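Local atomic coordinates of conserved uncharacterized protein (predicted phosphoesterase COG0622) (Streptococcus pneumoniae, PDB entry 3CK2), a protein that probably hydrolyses phosphoester bonds at a calcineurin-like active site holding two manganese ions, though it remains uncharacterised. Residues Ser42-Arg45 against Pro49-Glu52; Arg70-Leu75 against Lys79-His84; Gln95-Trp100 against Cys109-Leu114; Ala119-Lys124 against Ser153-Asp158; Gly131-Pro136 against Cys143-Val148. All coordinates share one frame; numbering follows the deposited sequence.

Contact 1 of 5, residues Ser42-Arg45 against Pro49-Glu52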
# COMPACT_ATOMS: atom_id res chain seq x y z
N SER A 42 -6.23 9.36 4.58
CA SER A 42 -6.02 9.32 6.03
C SER A 42 -6.87 10.34 6.76
O SER A 42 -7.28 10.12 7.92
CB SER A 42 -4.53 9.53 6.38
OG SER A 42 -4.05 10.76 5.93
N GLU A 43 -7.11 11.47 6.09
CA GLU A 43 -7.83 12.63 6.63
C GLU A 43 -7.03 13.33 7.74
O GLU A 43 -7.59 14.11 8.50
CB GLU A 43 -9.23 12.27 7.07
CG GLU A 43 -10.11 11.67 5.96
CD GLU A 43 -11.52 11.36 6.47
OE1 GLU A 43 -11.89 11.92 7.52
OE2 GLU A 43 -12.24 10.53 5.88
N LEU A 44 -5.72 13.07 7.77
CA LEU A 44 -4.77 13.67 8.69
C LEU A 44 -4.01 14.78 7.96
O LEU A 44 -4.01 14.85 6.73
CB LEU A 44 -3.78 12.60 9.24
CG LEU A 44 -4.35 11.35 9.90
CD1 LEU A 44 -3.23 10.44 10.45
CD2 LEU A 44 -5.41 11.67 10.99
N ARG A 45 -3.37 15.63 8.76
CA ARG A 45 -2.44 16.64 8.27
C ARG A 45 -1.12 16.04 7.80
O ARG A 45 -0.62 15.10 8.42
CB ARG A 45 -2.17 17.64 9.36
CG ARG A 45 -3.36 18.51 9.59
CD ARG A 45 -3.38 19.11 10.96
NE ARG A 45 -2.31 20.08 11.13
CZ ARG A 45 -2.28 21.28 10.59
NH1 ARG A 45 -3.25 21.69 9.77
NH2 ARG A 45 -1.27 22.08 10.85
N PRO A 49 3.32 14.33 12.88
CA PRO A 49 4.50 13.52 13.21
C PRO A 49 4.27 12.03 13.11
O PRO A 49 5.23 11.28 13.14
CB PRO A 49 4.84 13.94 14.64
CG PRO A 49 3.59 14.50 15.20
CD PRO A 49 2.79 15.05 14.06
N LEU A 50 3.01 11.61 12.95
CA LEU A 50 2.66 10.21 12.65
C LEU A 50 3.22 9.72 11.31
O LEU A 50 3.34 8.51 11.08
CB LEU A 50 1.13 10.05 12.68
CG LEU A 50 0.47 10.37 14.04
CD1 LEU A 50 -1.06 10.13 13.95
CD2 LEU A 50 1.11 9.59 15.25
N TRP A 51 3.59 10.65 10.42
CA TRP A 51 4.10 10.28 9.11
C TRP A 51 5.60 10.04 9.08
O TRP A 51 6.13 9.72 8.01
CB TRP A 51 3.74 11.32 8.06
CG TRP A 51 2.28 11.48 7.83
CD1 TRP A 51 1.55 12.65 7.87
CD2 TRP A 51 1.33 10.43 7.55
NE1 TRP A 51 0.22 12.40 7.61
CE2 TRP A 51 0.06 11.05 7.40
CE3 TRP A 51 1.42 9.05 7.41
CZ2 TRP A 51 -1.09 10.33 7.09
CZ3 TRP A 51 0.28 8.34 7.11
CH2 TRP A 51 -0.97 8.99 6.96
N GLU A 52 6.27 10.24 10.20
CA GLU A 52 7.72 10.00 10.27
C GLU A 52 7.96 8.51 10.10
O GLU A 52 7.43 7.70 10.86
CB GLU A 52 8.33 10.45 11.62
CG GLU A 52 8.23 11.93 11.94
CD GLU A 52 8.36 12.20 13.44
OE1 GLU A 52 7.96 11.34 14.25
OE2 GLU A 52 8.85 13.28 13.80
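The indole of W51 meets residues 42-45 along its edge: S42 OG and R45 O both lie near the ring plane, while L44 CD1 comes in obliquely, 4.0 Å from W51 CZ2. Other aromatic rings of the fold also pack on it, H38 edge-to-face and Y67 with its plane nearly perpendicular. At the pyrrole end, W51 NE1 donates to R45 O at 2.9 Å, a bent bond (131° at the hydrogen) that stays close to the ring plane but reaches the carbonyl from above its own plane. At the benzene end S42 is the neighbour. Its hydroxyl sits between the backbone N and the carbonyl carbon (chi1 60°), which leaves S42 OG 3.2 Å from W51 CZ2 and lets it take a weak bond from L44 N. L50 crosses L44 at about a right angle, with L44 CD1 and L50 CD1 4.1 Å apart, and L50 also packs on helix 19-29. The loop joins strands 35-38 and 54-56 and starts just after D41, a ligand of both manganese ions; E43 in turn hydrogen-bonds the metal ligand H16. The chemistry implies that the buried indole spends its one N-H on a loop carbonyl, which, with the packing round it, probably helps to set how the ring is turned.

Contact 2 of 5, residues Arg70-Leu75 against Lys79-His84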
# COMPACT_ATOMS: atom_id res chain seq x y z
N ARG A 70 1.66 11.10 -6.51
CA ARG A 70 2.41 9.89 -6.79
C ARG A 70 3.69 9.94 -6.03
O ARG A 70 4.24 11.01 -5.78
CB ARG A 70 2.77 9.79 -8.28
CG ARG A 70 1.64 10.02 -9.26
CD ARG A 70 2.17 10.08 -10.70
NE ARG A 70 1.08 10.35 -11.64
CZ ARG A 70 1.16 10.28 -12.98
NH1 ARG A 70 2.29 9.93 -13.61
NH2 ARG A 70 0.09 10.55 -13.72
N LEU A 71 4.20 8.78 -5.69
CA LEU A 71 5.50 8.68 -5.01
C LEU A 71 6.22 7.45 -5.54
O LEU A 71 5.62 6.36 -5.65
CB LEU A 71 5.29 8.59 -3.49
CG LEU A 71 6.30 9.12 -2.49
CD1 LEU A 71 6.78 10.54 -2.81
CD2 LEU A 71 5.65 9.02 -1.05
N VAL A 72 7.48 7.66 -5.91
CA VAL A 72 8.40 6.59 -6.31
C VAL A 72 9.39 6.34 -5.18
O VAL A 72 10.05 7.26 -4.71
CB VAL A 72 9.17 6.96 -7.64
CG1 VAL A 72 10.16 5.87 -8.01
CG2 VAL A 72 8.17 7.20 -8.78
N THR A 73 9.47 5.11 -4.75
CA THR A 73 10.35 4.70 -3.69
C THR A 73 11.23 3.57 -4.21
O THR A 73 10.76 2.53 -4.56
CB THR A 73 9.58 4.26 -2.46
OG1 THR A 73 8.77 5.32 -2.00
CG2 THR A 73 10.50 3.95 -1.37
N GLU A 74 12.52 3.82 -4.32
CA GLU A 74 13.42 2.81 -4.82
C GLU A 74 14.04 2.19 -3.63
O GLU A 74 14.63 2.84 -2.82
CB GLU A 74 14.45 3.38 -5.77
CG GLU A 74 13.89 4.42 -6.67
CD GLU A 74 14.22 4.23 -8.12
OE1 GLU A 74 13.86 5.10 -8.91
OE2 GLU A 74 14.84 3.22 -8.48
N LEU A 75 13.84 0.90 -3.51
CA LEU A 75 14.25 0.19 -2.34
C LEU A 75 15.21 -0.83 -2.83
O LEU A 75 14.82 -1.82 -3.41
CB LEU A 75 13.03 -0.46 -1.71
CG LEU A 75 12.83 -0.41 -0.22
CD1 LEU A 75 12.87 0.94 0.29
CD2 LEU A 75 11.55 -1.02 0.11
N LYS A 79 11.87 -1.14 -7.31
CA LYS A 79 11.17 0.12 -7.57
C LYS A 79 9.66 -0.02 -7.30
O LYS A 79 8.93 -0.77 -7.99
CB LYS A 79 11.38 0.56 -9.00
CG LYS A 79 10.69 1.87 -9.36
CD LYS A 79 11.14 2.34 -10.76
CE LYS A 79 10.57 3.69 -11.11
NZ LYS A 79 11.15 4.21 -12.36
N ILE A 80 9.21 0.73 -6.30
CA ILE A 80 7.86 0.74 -5.84
C ILE A 80 7.28 2.09 -6.31
O ILE A 80 7.92 3.14 -6.16
CB ILE A 80 7.83 0.59 -4.28
CG1 ILE A 80 8.52 -0.73 -3.88
CG2 ILE A 80 6.39 0.71 -3.74
CD1 ILE A 80 8.83 -0.93 -2.39
N ILE A 81 6.10 2.05 -6.93
CA ILE A 81 5.33 3.24 -7.25
C ILE A 81 4.04 3.14 -6.44
O ILE A 81 3.61 2.07 -6.06
CB ILE A 81 5.14 3.46 -8.79
CG1 ILE A 81 4.14 2.48 -9.42
CG2 ILE A 81 6.51 3.36 -9.53
CD1 ILE A 81 3.88 2.77 -10.93
N GLN A 82 3.45 4.30 -6.18
CA GLN A 82 2.43 4.45 -5.18
C GLN A 82 1.53 5.62 -5.55
O GLN A 82 2.01 6.73 -5.83
CB GLN A 82 3.11 4.75 -3.86
CG GLN A 82 2.23 4.77 -2.67
CD GLN A 82 2.93 5.25 -1.43
OE1 GLN A 82 4.08 5.73 -1.48
NE2 GLN A 82 2.23 5.16 -0.30
N THR A 83 0.23 5.38 -5.52
CA THR A 83 -0.76 6.42 -5.80
C THR A 83 -2.03 6.02 -5.10
O THR A 83 -2.19 4.86 -4.74
CB THR A 83 -0.95 6.64 -7.35
OG1 THR A 83 -1.60 7.88 -7.59
CG2 THR A 83 -1.75 5.52 -8.01
N HIS A 84 -2.95 6.96 -4.88
CA HIS A 84 -4.26 6.59 -4.32
C HIS A 84 -5.08 5.79 -5.32
O HIS A 84 -5.52 4.69 -5.02
CB HIS A 84 -5.02 7.80 -3.82
CG HIS A 84 -6.24 7.47 -3.01
ND1 HIS A 84 -6.17 6.82 -1.80
CD2 HIS A 84 -7.56 7.74 -3.23
CE1 HIS A 84 -7.39 6.72 -1.29
NE2 HIS A 84 -8.25 7.26 -2.14
O HOH W 1 6.39 5.11 -3.06
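L71 (chi1 -150°) and Q82 (chi1 -172°) both swing CG away from their backbone N, laying the two side chains side by side on one face of a beta hairpin, with L71 CD2 3.7 Å from Q82 OE1. The strands run antiparallel, their axes at 161°. T73 and I80 form a hydrogen-bonded pair: T73 N gives to I80 O and I80 N to T73 O, each at 2.9 Å, and L71 N adds a third bond to Q82 O. On the L71 and Q82 face a water donates to Q82 OE1 at 2.9 Å and lies 2.6 Å from T73 OG1. R55 holds the polar ends of T73 and Q82 from outside. Over the other face the extended K79 crosses V72, K79 CE resting 3.8 Å from V72 CG1, before its NZ forms a salt bridge with E104. Just past the hairpin, H84 binds manganese. Near the turn, the branch tip L75 CD2 touches I80 CD1 at 3.7 Å.

Contact 3 of 5, residues Gln95-Trp100 against Cys109-Leu114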
# COMPACT_ATOMS: atom_id res chain seq x y z
N GLN A 95 -6.38 0.18 -16.76
CA GLN A 95 -5.53 0.42 -17.92
C GLN A 95 -4.61 1.64 -17.76
O GLN A 95 -3.45 1.60 -18.17
CB GLN A 95 -6.39 0.57 -19.18
CG GLN A 95 -7.08 -0.73 -19.58
CD GLN A 95 -7.72 -0.67 -20.95
OE1 GLN A 95 -8.45 0.28 -21.27
NE2 GLN A 95 -7.47 -1.69 -21.77
N LYS A 96 -5.12 2.72 -17.18
CA LYS A 96 -4.30 3.90 -16.93
C LYS A 96 -3.25 3.62 -15.84
O LYS A 96 -2.10 3.96 -16.00
CB LYS A 96 -5.18 5.11 -16.57
CG LYS A 96 -6.00 5.67 -17.74
CD LYS A 96 -6.76 6.90 -17.32
CE LYS A 96 -7.92 7.23 -18.28
NZ LYS A 96 -9.30 6.83 -17.75
N LEU A 97 -3.66 2.99 -14.75
CA LEU A 97 -2.69 2.62 -13.71
C LEU A 97 -1.58 1.67 -14.24
O LEU A 97 -0.41 1.87 -13.95
CB LEU A 97 -3.40 1.96 -12.53
CG LEU A 97 -2.58 1.74 -11.26
CD1 LEU A 97 -2.20 3.10 -10.62
CD2 LEU A 97 -3.32 0.83 -10.30
N ASP A 98 -1.97 0.68 -15.02
CA ASP A 98 -1.02 -0.27 -15.60
C ASP A 98 -0.12 0.41 -16.65
O ASP A 98 1.05 0.07 -16.77
CB ASP A 98 -1.79 -1.44 -16.22
CG ASP A 98 -0.88 -2.56 -16.70
OD1 ASP A 98 -0.18 -3.20 -15.90
OD2 ASP A 98 -0.89 -2.83 -17.90
N TYR A 99 -0.63 1.36 -17.43
CA TYR A 99 0.22 2.06 -18.38
C TYR A 99 1.37 2.80 -17.66
O TYR A 99 2.53 2.75 -18.07
CB TYR A 99 -0.61 3.02 -19.21
CG TYR A 99 0.17 3.79 -20.27
CD1 TYR A 99 0.52 3.20 -21.48
CD2 TYR A 99 0.55 5.12 -20.05
CE1 TYR A 99 1.23 3.91 -22.45
CE2 TYR A 99 1.26 5.82 -21.00
CZ TYR A 99 1.59 5.22 -22.20
OH TYR A 99 2.29 5.94 -23.12
N TRP A 100 1.02 3.46 -16.56
CA TRP A 100 1.95 4.23 -15.74
C TRP A 100 2.97 3.30 -15.14
O TRP A 100 4.14 3.61 -15.14
CB TRP A 100 1.20 5.00 -14.63
CG TRP A 100 2.09 5.68 -13.62
CD1 TRP A 100 3.14 6.51 -13.90
CD2 TRP A 100 2.01 5.62 -12.18
NE1 TRP A 100 3.72 6.96 -12.74
CE2 TRP A 100 3.05 6.43 -11.67
CE3 TRP A 100 1.17 4.95 -11.28
CZ2 TRP A 100 3.26 6.60 -10.29
CZ3 TRP A 100 1.39 5.12 -9.92
CH2 TRP A 100 2.42 5.95 -9.44
N CYS A 109 3.38 -1.79 -7.63
CA CYS A 109 2.49 -0.65 -7.78
C CYS A 109 1.45 -0.69 -6.65
O CYS A 109 0.66 -1.59 -6.54
CB CYS A 109 1.83 -0.70 -9.14
SG CYS A 109 0.64 0.66 -9.44
N LEU A 110 1.50 0.30 -5.78
CA LEU A 110 0.69 0.37 -4.58
C LEU A 110 -0.41 1.38 -4.82
O LEU A 110 -0.15 2.47 -5.28
CB LEU A 110 1.54 0.83 -3.39
CG LEU A 110 2.67 -0.10 -2.95
CD1 LEU A 110 3.43 0.54 -1.76
CD2 LEU A 110 2.12 -1.52 -2.58
N TYR A 111 -1.64 1.00 -4.49
CA TYR A 111 -2.81 1.88 -4.65
C TYR A 111 -3.82 1.69 -3.46
O TYR A 111 -3.69 0.77 -2.65
CB TYR A 111 -3.43 1.71 -6.08
CG TYR A 111 -4.15 0.41 -6.33
CD1 TYR A 111 -5.52 0.35 -6.28
CD2 TYR A 111 -3.46 -0.74 -6.65
CE1 TYR A 111 -6.21 -0.86 -6.49
CE2 TYR A 111 -4.14 -1.98 -6.85
CZ TYR A 111 -5.51 -2.01 -6.76
OH TYR A 111 -6.20 -3.20 -6.97
N GLY A 112 -4.77 2.63 -3.35
CA GLY A 112 -5.84 2.58 -2.37
C GLY A 112 -7.18 2.80 -3.06
O GLY A 112 -7.49 2.16 -4.07
N HIS A 113 -8.00 3.68 -2.47
CA HIS A 113 -9.22 4.22 -3.05
C HIS A 113 -10.41 3.26 -2.99
O HIS A 113 -11.50 3.68 -2.56
CB HIS A 113 -8.96 4.78 -4.46
CG HIS A 113 -10.10 5.59 -5.02
ND1 HIS A 113 -10.67 6.65 -4.34
CD2 HIS A 113 -10.79 5.48 -6.18
CE1 HIS A 113 -11.66 7.15 -5.06
NE2 HIS A 113 -11.75 6.45 -6.18
N LEU A 114 -10.21 1.99 -3.39
CA LEU A 114 -11.30 0.98 -3.48
C LEU A 114 -11.78 0.35 -2.16
O LEU A 114 -12.89 -0.15 -2.08
CB LEU A 114 -10.91 -0.11 -4.47
CG LEU A 114 -10.52 0.39 -5.89
CD1 LEU A 114 -10.13 -0.79 -6.73
CD2 LEU A 114 -11.63 1.21 -6.61
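C109, on the strand, turns its thiol toward L97 of the helix: SG stands anti to the backbone N (chi1 178°) and lies 3.9 Å from both L97 CG and L97 CD1, so the sulfur is set against the fork of the leucine. L110 points to the other side of the sheet, toward I80 and L128. Y111 comes back to the helix side, and its ring takes L97 CD2 over one face, 4.0 Å from Y111 CD2, with the two side chains crossing at about a right angle. L97 thus fills the angle between sulfur and phenol ring, while its CD1 also lies in plane at the edge of W100, which makes a cation-pi interaction with R70. These elements make a beta-alpha-beta crossover: strand 78-83 leads through helix 95-103 to its parallel neighbour 108-110. After Y111 the chain leaves the strand through G112, and H113 binds manganese through ND1 together with D41, N60 and H84. The contact itself is wholly apolar and buried, held by van der Waals packing between L97, the thiol and the ring. Its chemistry therefore implies a greasy seat for the helix on the sheet, placed a few residues ahead of a metal-binding loop.

Contact 4 of 5, residues Ala119-Lys124 against Ser153-Asp158. With SRT (S,R meso-tartaric acid), chain F.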
# COMPACT_ATOMS: atom_id res chain seq x y z
N ALA A 119 -4.22 -8.44 -4.54
CA ALA A 119 -2.85 -8.63 -4.95
C ALA A 119 -2.91 -9.43 -6.27
O ALA A 119 -3.50 -10.49 -6.34
CB ALA A 119 -2.04 -9.33 -3.86
N TRP A 120 -2.40 -8.84 -7.35
CA TRP A 120 -2.21 -9.57 -8.59
C TRP A 120 -0.95 -9.19 -9.31
O TRP A 120 -0.43 -8.11 -9.12
CB TRP A 120 -3.41 -9.47 -9.54
CG TRP A 120 -4.00 -8.13 -9.80
CD1 TRP A 120 -3.52 -7.16 -10.63
CD2 TRP A 120 -5.26 -7.66 -9.30
NE1 TRP A 120 -4.39 -6.08 -10.65
CE2 TRP A 120 -5.47 -6.36 -9.84
CE3 TRP A 120 -6.25 -8.21 -8.45
CZ2 TRP A 120 -6.63 -5.61 -9.57
CZ3 TRP A 120 -7.40 -7.46 -8.17
CH2 TRP A 120 -7.58 -6.17 -8.72
N LEU A 121 -0.48 -10.11 -10.13
CA LEU A 121 0.71 -9.92 -10.95
C LEU A 121 0.21 -9.73 -12.40
O LEU A 121 -0.49 -10.59 -12.96
CB LEU A 121 1.63 -11.15 -10.82
CG LEU A 121 3.11 -11.01 -11.11
CD1 LEU A 121 3.80 -10.18 -10.05
CD2 LEU A 121 3.77 -12.38 -11.23
N GLU A 122 0.52 -8.58 -12.98
CA GLU A 122 0.22 -8.31 -14.38
C GLU A 122 1.49 -7.72 -15.02
O GLU A 122 2.06 -6.73 -14.52
CB GLU A 122 -0.98 -7.37 -14.47
CG GLU A 122 -1.38 -6.93 -15.89
CD GLU A 122 -2.04 -8.02 -16.74
OE1 GLU A 122 -2.48 -9.04 -16.18
OE2 GLU A 122 -2.13 -7.83 -17.98
N GLY A 123 1.93 -8.32 -16.14
CA GLY A 123 3.30 -8.13 -16.60
C GLY A 123 4.15 -8.77 -15.51
O GLY A 123 3.73 -9.75 -14.88
N LYS A 124 5.32 -8.21 -15.21
CA LYS A 124 6.05 -8.74 -14.04
C LYS A 124 5.74 -7.88 -12.81
O LYS A 124 6.50 -7.88 -11.84
CB LYS A 124 7.56 -8.77 -14.29
CG LYS A 124 7.97 -9.59 -15.51
CD LYS A 124 9.21 -9.00 -16.16
CE LYS A 124 8.87 -7.69 -16.88
NZ LYS A 124 10.13 -7.07 -17.39
N SER A 153 13.13 -14.30 -6.09
CA SER A 153 12.29 -15.38 -6.60
C SER A 153 10.78 -15.15 -6.42
O SER A 153 9.98 -15.65 -7.21
CB SER A 153 12.67 -16.67 -5.89
OG SER A 153 14.06 -16.90 -6.04
N TYR A 154 10.42 -14.41 -5.38
CA TYR A 154 9.05 -14.27 -4.94
C TYR A 154 8.66 -12.92 -4.40
O TYR A 154 9.41 -12.29 -3.73
CB TYR A 154 8.79 -15.26 -3.81
CG TYR A 154 8.99 -16.68 -4.20
CD1 TYR A 154 8.15 -17.29 -5.10
CD2 TYR A 154 10.04 -17.42 -3.71
CE1 TYR A 154 8.34 -18.56 -5.47
CE2 TYR A 154 10.24 -18.69 -4.08
CZ TYR A 154 9.39 -19.26 -4.96
OH TYR A 154 9.58 -20.53 -5.35
N PHE A 155 7.44 -12.54 -4.66
CA PHE A 155 6.67 -11.64 -3.80
C PHE A 155 5.73 -12.50 -2.95
O PHE A 155 4.99 -13.34 -3.48
CB PHE A 155 5.76 -10.70 -4.59
CG PHE A 155 6.46 -9.78 -5.53
CD1 PHE A 155 7.36 -8.84 -5.07
CD2 PHE A 155 6.16 -9.82 -6.89
CE1 PHE A 155 7.98 -7.96 -5.94
CE2 PHE A 155 6.80 -8.95 -7.78
CZ PHE A 155 7.69 -8.01 -7.30
N LYS A 156 5.74 -12.29 -1.63
CA LYS A 156 4.80 -12.97 -0.74
C LYS A 156 3.92 -11.89 -0.13
O LYS A 156 4.43 -10.96 0.46
CB LYS A 156 5.54 -13.77 0.34
CG LYS A 156 4.62 -14.40 1.42
CD LYS A 156 3.54 -15.35 0.81
CE LYS A 156 2.47 -15.74 1.81
NZ LYS A 156 3.11 -16.17 3.08
N VAL A 157 2.60 -11.99 -0.33
CA VAL A 157 1.64 -11.03 0.25
C VAL A 157 0.73 -11.67 1.31
O VAL A 157 0.09 -12.69 1.07
CB VAL A 157 0.75 -10.40 -0.85
CG1 VAL A 157 -0.26 -9.41 -0.23
CG2 VAL A 157 1.65 -9.77 -1.98
N ASP A 158 0.73 -11.08 2.50
CA ASP A 158 -0.23 -11.43 3.55
C ASP A 158 -1.04 -10.22 3.91
O ASP A 158 -0.52 -9.11 3.95
CB ASP A 158 0.50 -11.89 4.79
CG ASP A 158 1.12 -13.26 4.62
OD1 ASP A 158 0.40 -14.27 4.41
OD2 ASP A 158 2.35 -13.29 4.67
O1 SRT F . 1.50 -18.22 3.92
O11 SRT F . -0.47 -19.08 4.41
C1 SRT F . 0.50 -18.33 4.67
C2 SRT F . 0.46 -17.49 5.92
O2 SRT F . 0.70 -16.14 5.53
C3 SRT F . 1.53 -17.84 6.97
O3 SRT F . 2.03 -19.17 6.77
C4 SRT F . 1.02 -17.67 8.39
O4 SRT F . 1.82 -17.82 9.34
O41 SRT F . -0.18 -17.36 8.62
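L121 and F155 meet at about a right angle, the methyl L121 CD1 coming to the edge of the phenyl ring near its plane, 4.0 Å from both F155 CE2 and F155 CD2. The carbonyl K124 O sits at the same ring's edge, 4.2 Å from F155 CE2. Further along the strands, A119 CB fits against the two branches of V157, with 4.0 Å to V157 CG1 and 4.2 Å to V157 CG2. The valine has CG1 anti to the backbone N (chi1 179°), which spreads both methyls toward the alanine. This is where the two mixed sheets of the calcineurin-like fold face each other: 117-122 is an edge strand of one, 154-160 an inner strand of the other, and L126 and L128 of the neighbouring strand 125-130 join in the packing. Side chains alternate along 154-158, so that F155 and V157 enter the space between the sheets while K156 and D158 stand on the opposite face. There they meet a bound meso-tartaric acid. K156, bent at chi2 and chi4, brings NZ to 2.7 Å from O1 of the acid in a hydrogen bond, and its salt bridge to D158 OD2 spans 3.4 Å from NZ, weak as a hydrogen bond. D158 is also paired with R147 and hydrogen-bonded to S171, and V166 and S171 complete the pocket of the acid.

Contact 5 of 5, residues Gly131-Pro136 against Cys143-Val148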
# COMPACT_ATOMS: atom_id res chain seq x y z
N GLY A 131 -6.35 -3.12 1.12
CA GLY A 131 -7.65 -2.95 1.75
C GLY A 131 -7.75 -1.62 2.46
O GLY A 131 -6.84 -0.78 2.40
N SER A 132 -8.88 -1.40 3.15
CA SER A 132 -9.04 -0.29 4.09
C SER A 132 -8.84 -0.72 5.56
O SER A 132 -9.50 -1.64 6.06
CB SER A 132 -10.37 0.41 3.88
OG SER A 132 -10.57 1.37 4.91
N ILE A 133 -7.94 -0.01 6.26
CA ILE A 133 -7.66 -0.32 7.66
C ILE A 133 -8.78 0.20 8.59
O ILE A 133 -8.74 -0.07 9.77
CB ILE A 133 -6.21 0.20 8.07
CG1 ILE A 133 -5.65 -0.55 9.30
CG2 ILE A 133 -6.12 1.77 8.19
CD1 ILE A 133 -4.16 -0.26 9.53
N SER A 134 -9.77 0.96 8.06
CA SER A 134 -10.88 1.50 8.86
C SER A 134 -12.26 1.28 8.28
O SER A 134 -13.19 1.24 9.03
CB SER A 134 -10.73 3.00 9.07
OG SER A 134 -9.54 3.26 9.75
N GLN A 135 -12.41 1.17 6.96
CA GLN A 135 -13.73 1.15 6.29
C GLN A 135 -13.72 0.12 5.18
O GLN A 135 -13.68 0.47 3.98
CB GLN A 135 -14.01 2.50 5.65
CG GLN A 135 -14.31 3.61 6.64
CD GLN A 135 -14.61 4.92 6.00
OE1 GLN A 135 -14.83 5.91 6.71
NE2 GLN A 135 -14.65 4.97 4.68
N PRO A 136 -13.70 -1.16 5.57
CA PRO A 136 -13.67 -2.25 4.62
C PRO A 136 -14.92 -2.32 3.73
O PRO A 136 -16.04 -2.04 4.19
CB PRO A 136 -13.54 -3.48 5.51
CG PRO A 136 -14.09 -3.05 6.84
CD PRO A 136 -13.72 -1.66 6.97
N CYS A 143 -11.21 -4.98 8.72
CA CYS A 143 -10.20 -3.94 8.49
C CYS A 143 -8.85 -4.62 8.31
O CYS A 143 -8.47 -5.52 9.10
CB CYS A 143 -10.16 -2.98 9.67
SG CYS A 143 -11.62 -1.97 9.88
N LEU A 144 -8.14 -4.22 7.26
CA LEU A 144 -6.91 -4.88 6.85
C LEU A 144 -5.87 -3.89 6.41
O LEU A 144 -6.20 -2.79 5.97
CB LEU A 144 -7.19 -5.87 5.71
CG LEU A 144 -8.06 -7.13 5.96
CD1 LEU A 144 -8.36 -7.81 4.63
CD2 LEU A 144 -7.42 -8.14 6.93
N TYR A 145 -4.62 -4.29 6.59
CA TYR A 145 -3.48 -3.76 5.87
C TYR A 145 -2.66 -4.96 5.34
O TYR A 145 -3.05 -6.12 5.52
CB TYR A 145 -2.65 -2.82 6.74
CG TYR A 145 -1.96 -3.43 7.94
CD1 TYR A 145 -0.61 -3.74 7.88
CD2 TYR A 145 -2.65 -3.66 9.15
CE1 TYR A 145 0.05 -4.27 8.98
CE2 TYR A 145 -2.01 -4.18 10.25
CZ TYR A 145 -0.65 -4.50 10.16
OH TYR A 145 0.05 -5.06 11.22
N ALA A 146 -1.56 -4.67 4.67
CA ALA A 146 -0.79 -5.69 3.94
C ALA A 146 0.71 -5.66 4.30
O ALA A 146 1.30 -4.61 4.57
CB ALA A 146 -1.00 -5.56 2.38
N ARG A 147 1.27 -6.85 4.33
CA ARG A 147 2.71 -7.10 4.39
C ARG A 147 3.18 -7.77 3.08
O ARG A 147 2.60 -8.78 2.67
CB ARG A 147 3.05 -8.00 5.56
CG ARG A 147 4.53 -8.26 5.68
CD ARG A 147 4.86 -9.15 6.85
NE ARG A 147 4.21 -10.45 6.70
CZ ARG A 147 3.90 -11.28 7.71
NH1 ARG A 147 4.17 -10.96 8.97
NH2 ARG A 147 3.31 -12.42 7.46
N VAL A 148 4.19 -7.20 2.44
CA VAL A 148 4.82 -7.84 1.29
C VAL A 148 6.28 -8.23 1.63
O VAL A 148 7.05 -7.40 2.11
CB VAL A 148 4.80 -6.94 -0.00
CG1 VAL A 148 5.32 -7.75 -1.23
CG2 VAL A 148 3.40 -6.34 -0.26
O HOH W 2 -5.00 -0.79 4.56
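I133 lies across L144 and Y145, and can be followed outward from its root. CB is 3.7 Å from L144 O; CG1, anti to the backbone N (chi1 -158°), passes the same carbonyl oxygen more loosely; and CD1 ends 3.7 Å from Y145 CD2, approaching the ring obliquely. Backbone carbonyls add to this. L144 N donates to S132 O at 3.2 Å, nearly straight at the hydrogen (164°) though well above the carbonyl plane, and I133 O lies 3.2 Å from C143 CB. The sulfur of C143 turns to the proline, with C143 SG 3.6 Å from P136 CD. S132 shapes the loop: S132 OG accepts from Q135 N at 2.8 Å, an ST motif, and from S134 N, an ST turn, and is hydrogen-bonded to D14 O as well. The bend lies close to the metals: the side chain of Q135 is about 5 Å from a manganese ion, and the backbone oxygen of Q135 is hydrogen-bonded to the metal ligand H115. A water lies between G131 O and L144 O, 2.7 Å from the latter. The loop leads from strand 125-130 of one sheet into strand 145-150 of the other, where the latter runs between 7-12 and 154-160; A146 and V148 face back onto 125-130, and Y145 packs on I10, M12 and L160.

Contacts 3 and 4 are buried and apolar, one seating a helix on a sheet, the other closing the two sheets on each other; contacts 1, 2 and 5 are only partly buried and rely on hydrogen bonds. Contact 2 is regular strand pairing, whereas in contacts 1 and 5 loop carbonyls accept from donors well above their planes, and contact 5 comes nearer to the metals. Contacts 2 and 3 share a sheet: I81 O probably bonds L110 N, and H84 and H113 bind the same manganese ion. Contact 5 is nested within the loop closed by contact 4, and their strands are antiparallel neighbours in the other sheet, with R147 bridging to D158. Contacts 1 and 4 lie on opposite sides of the chain's centre.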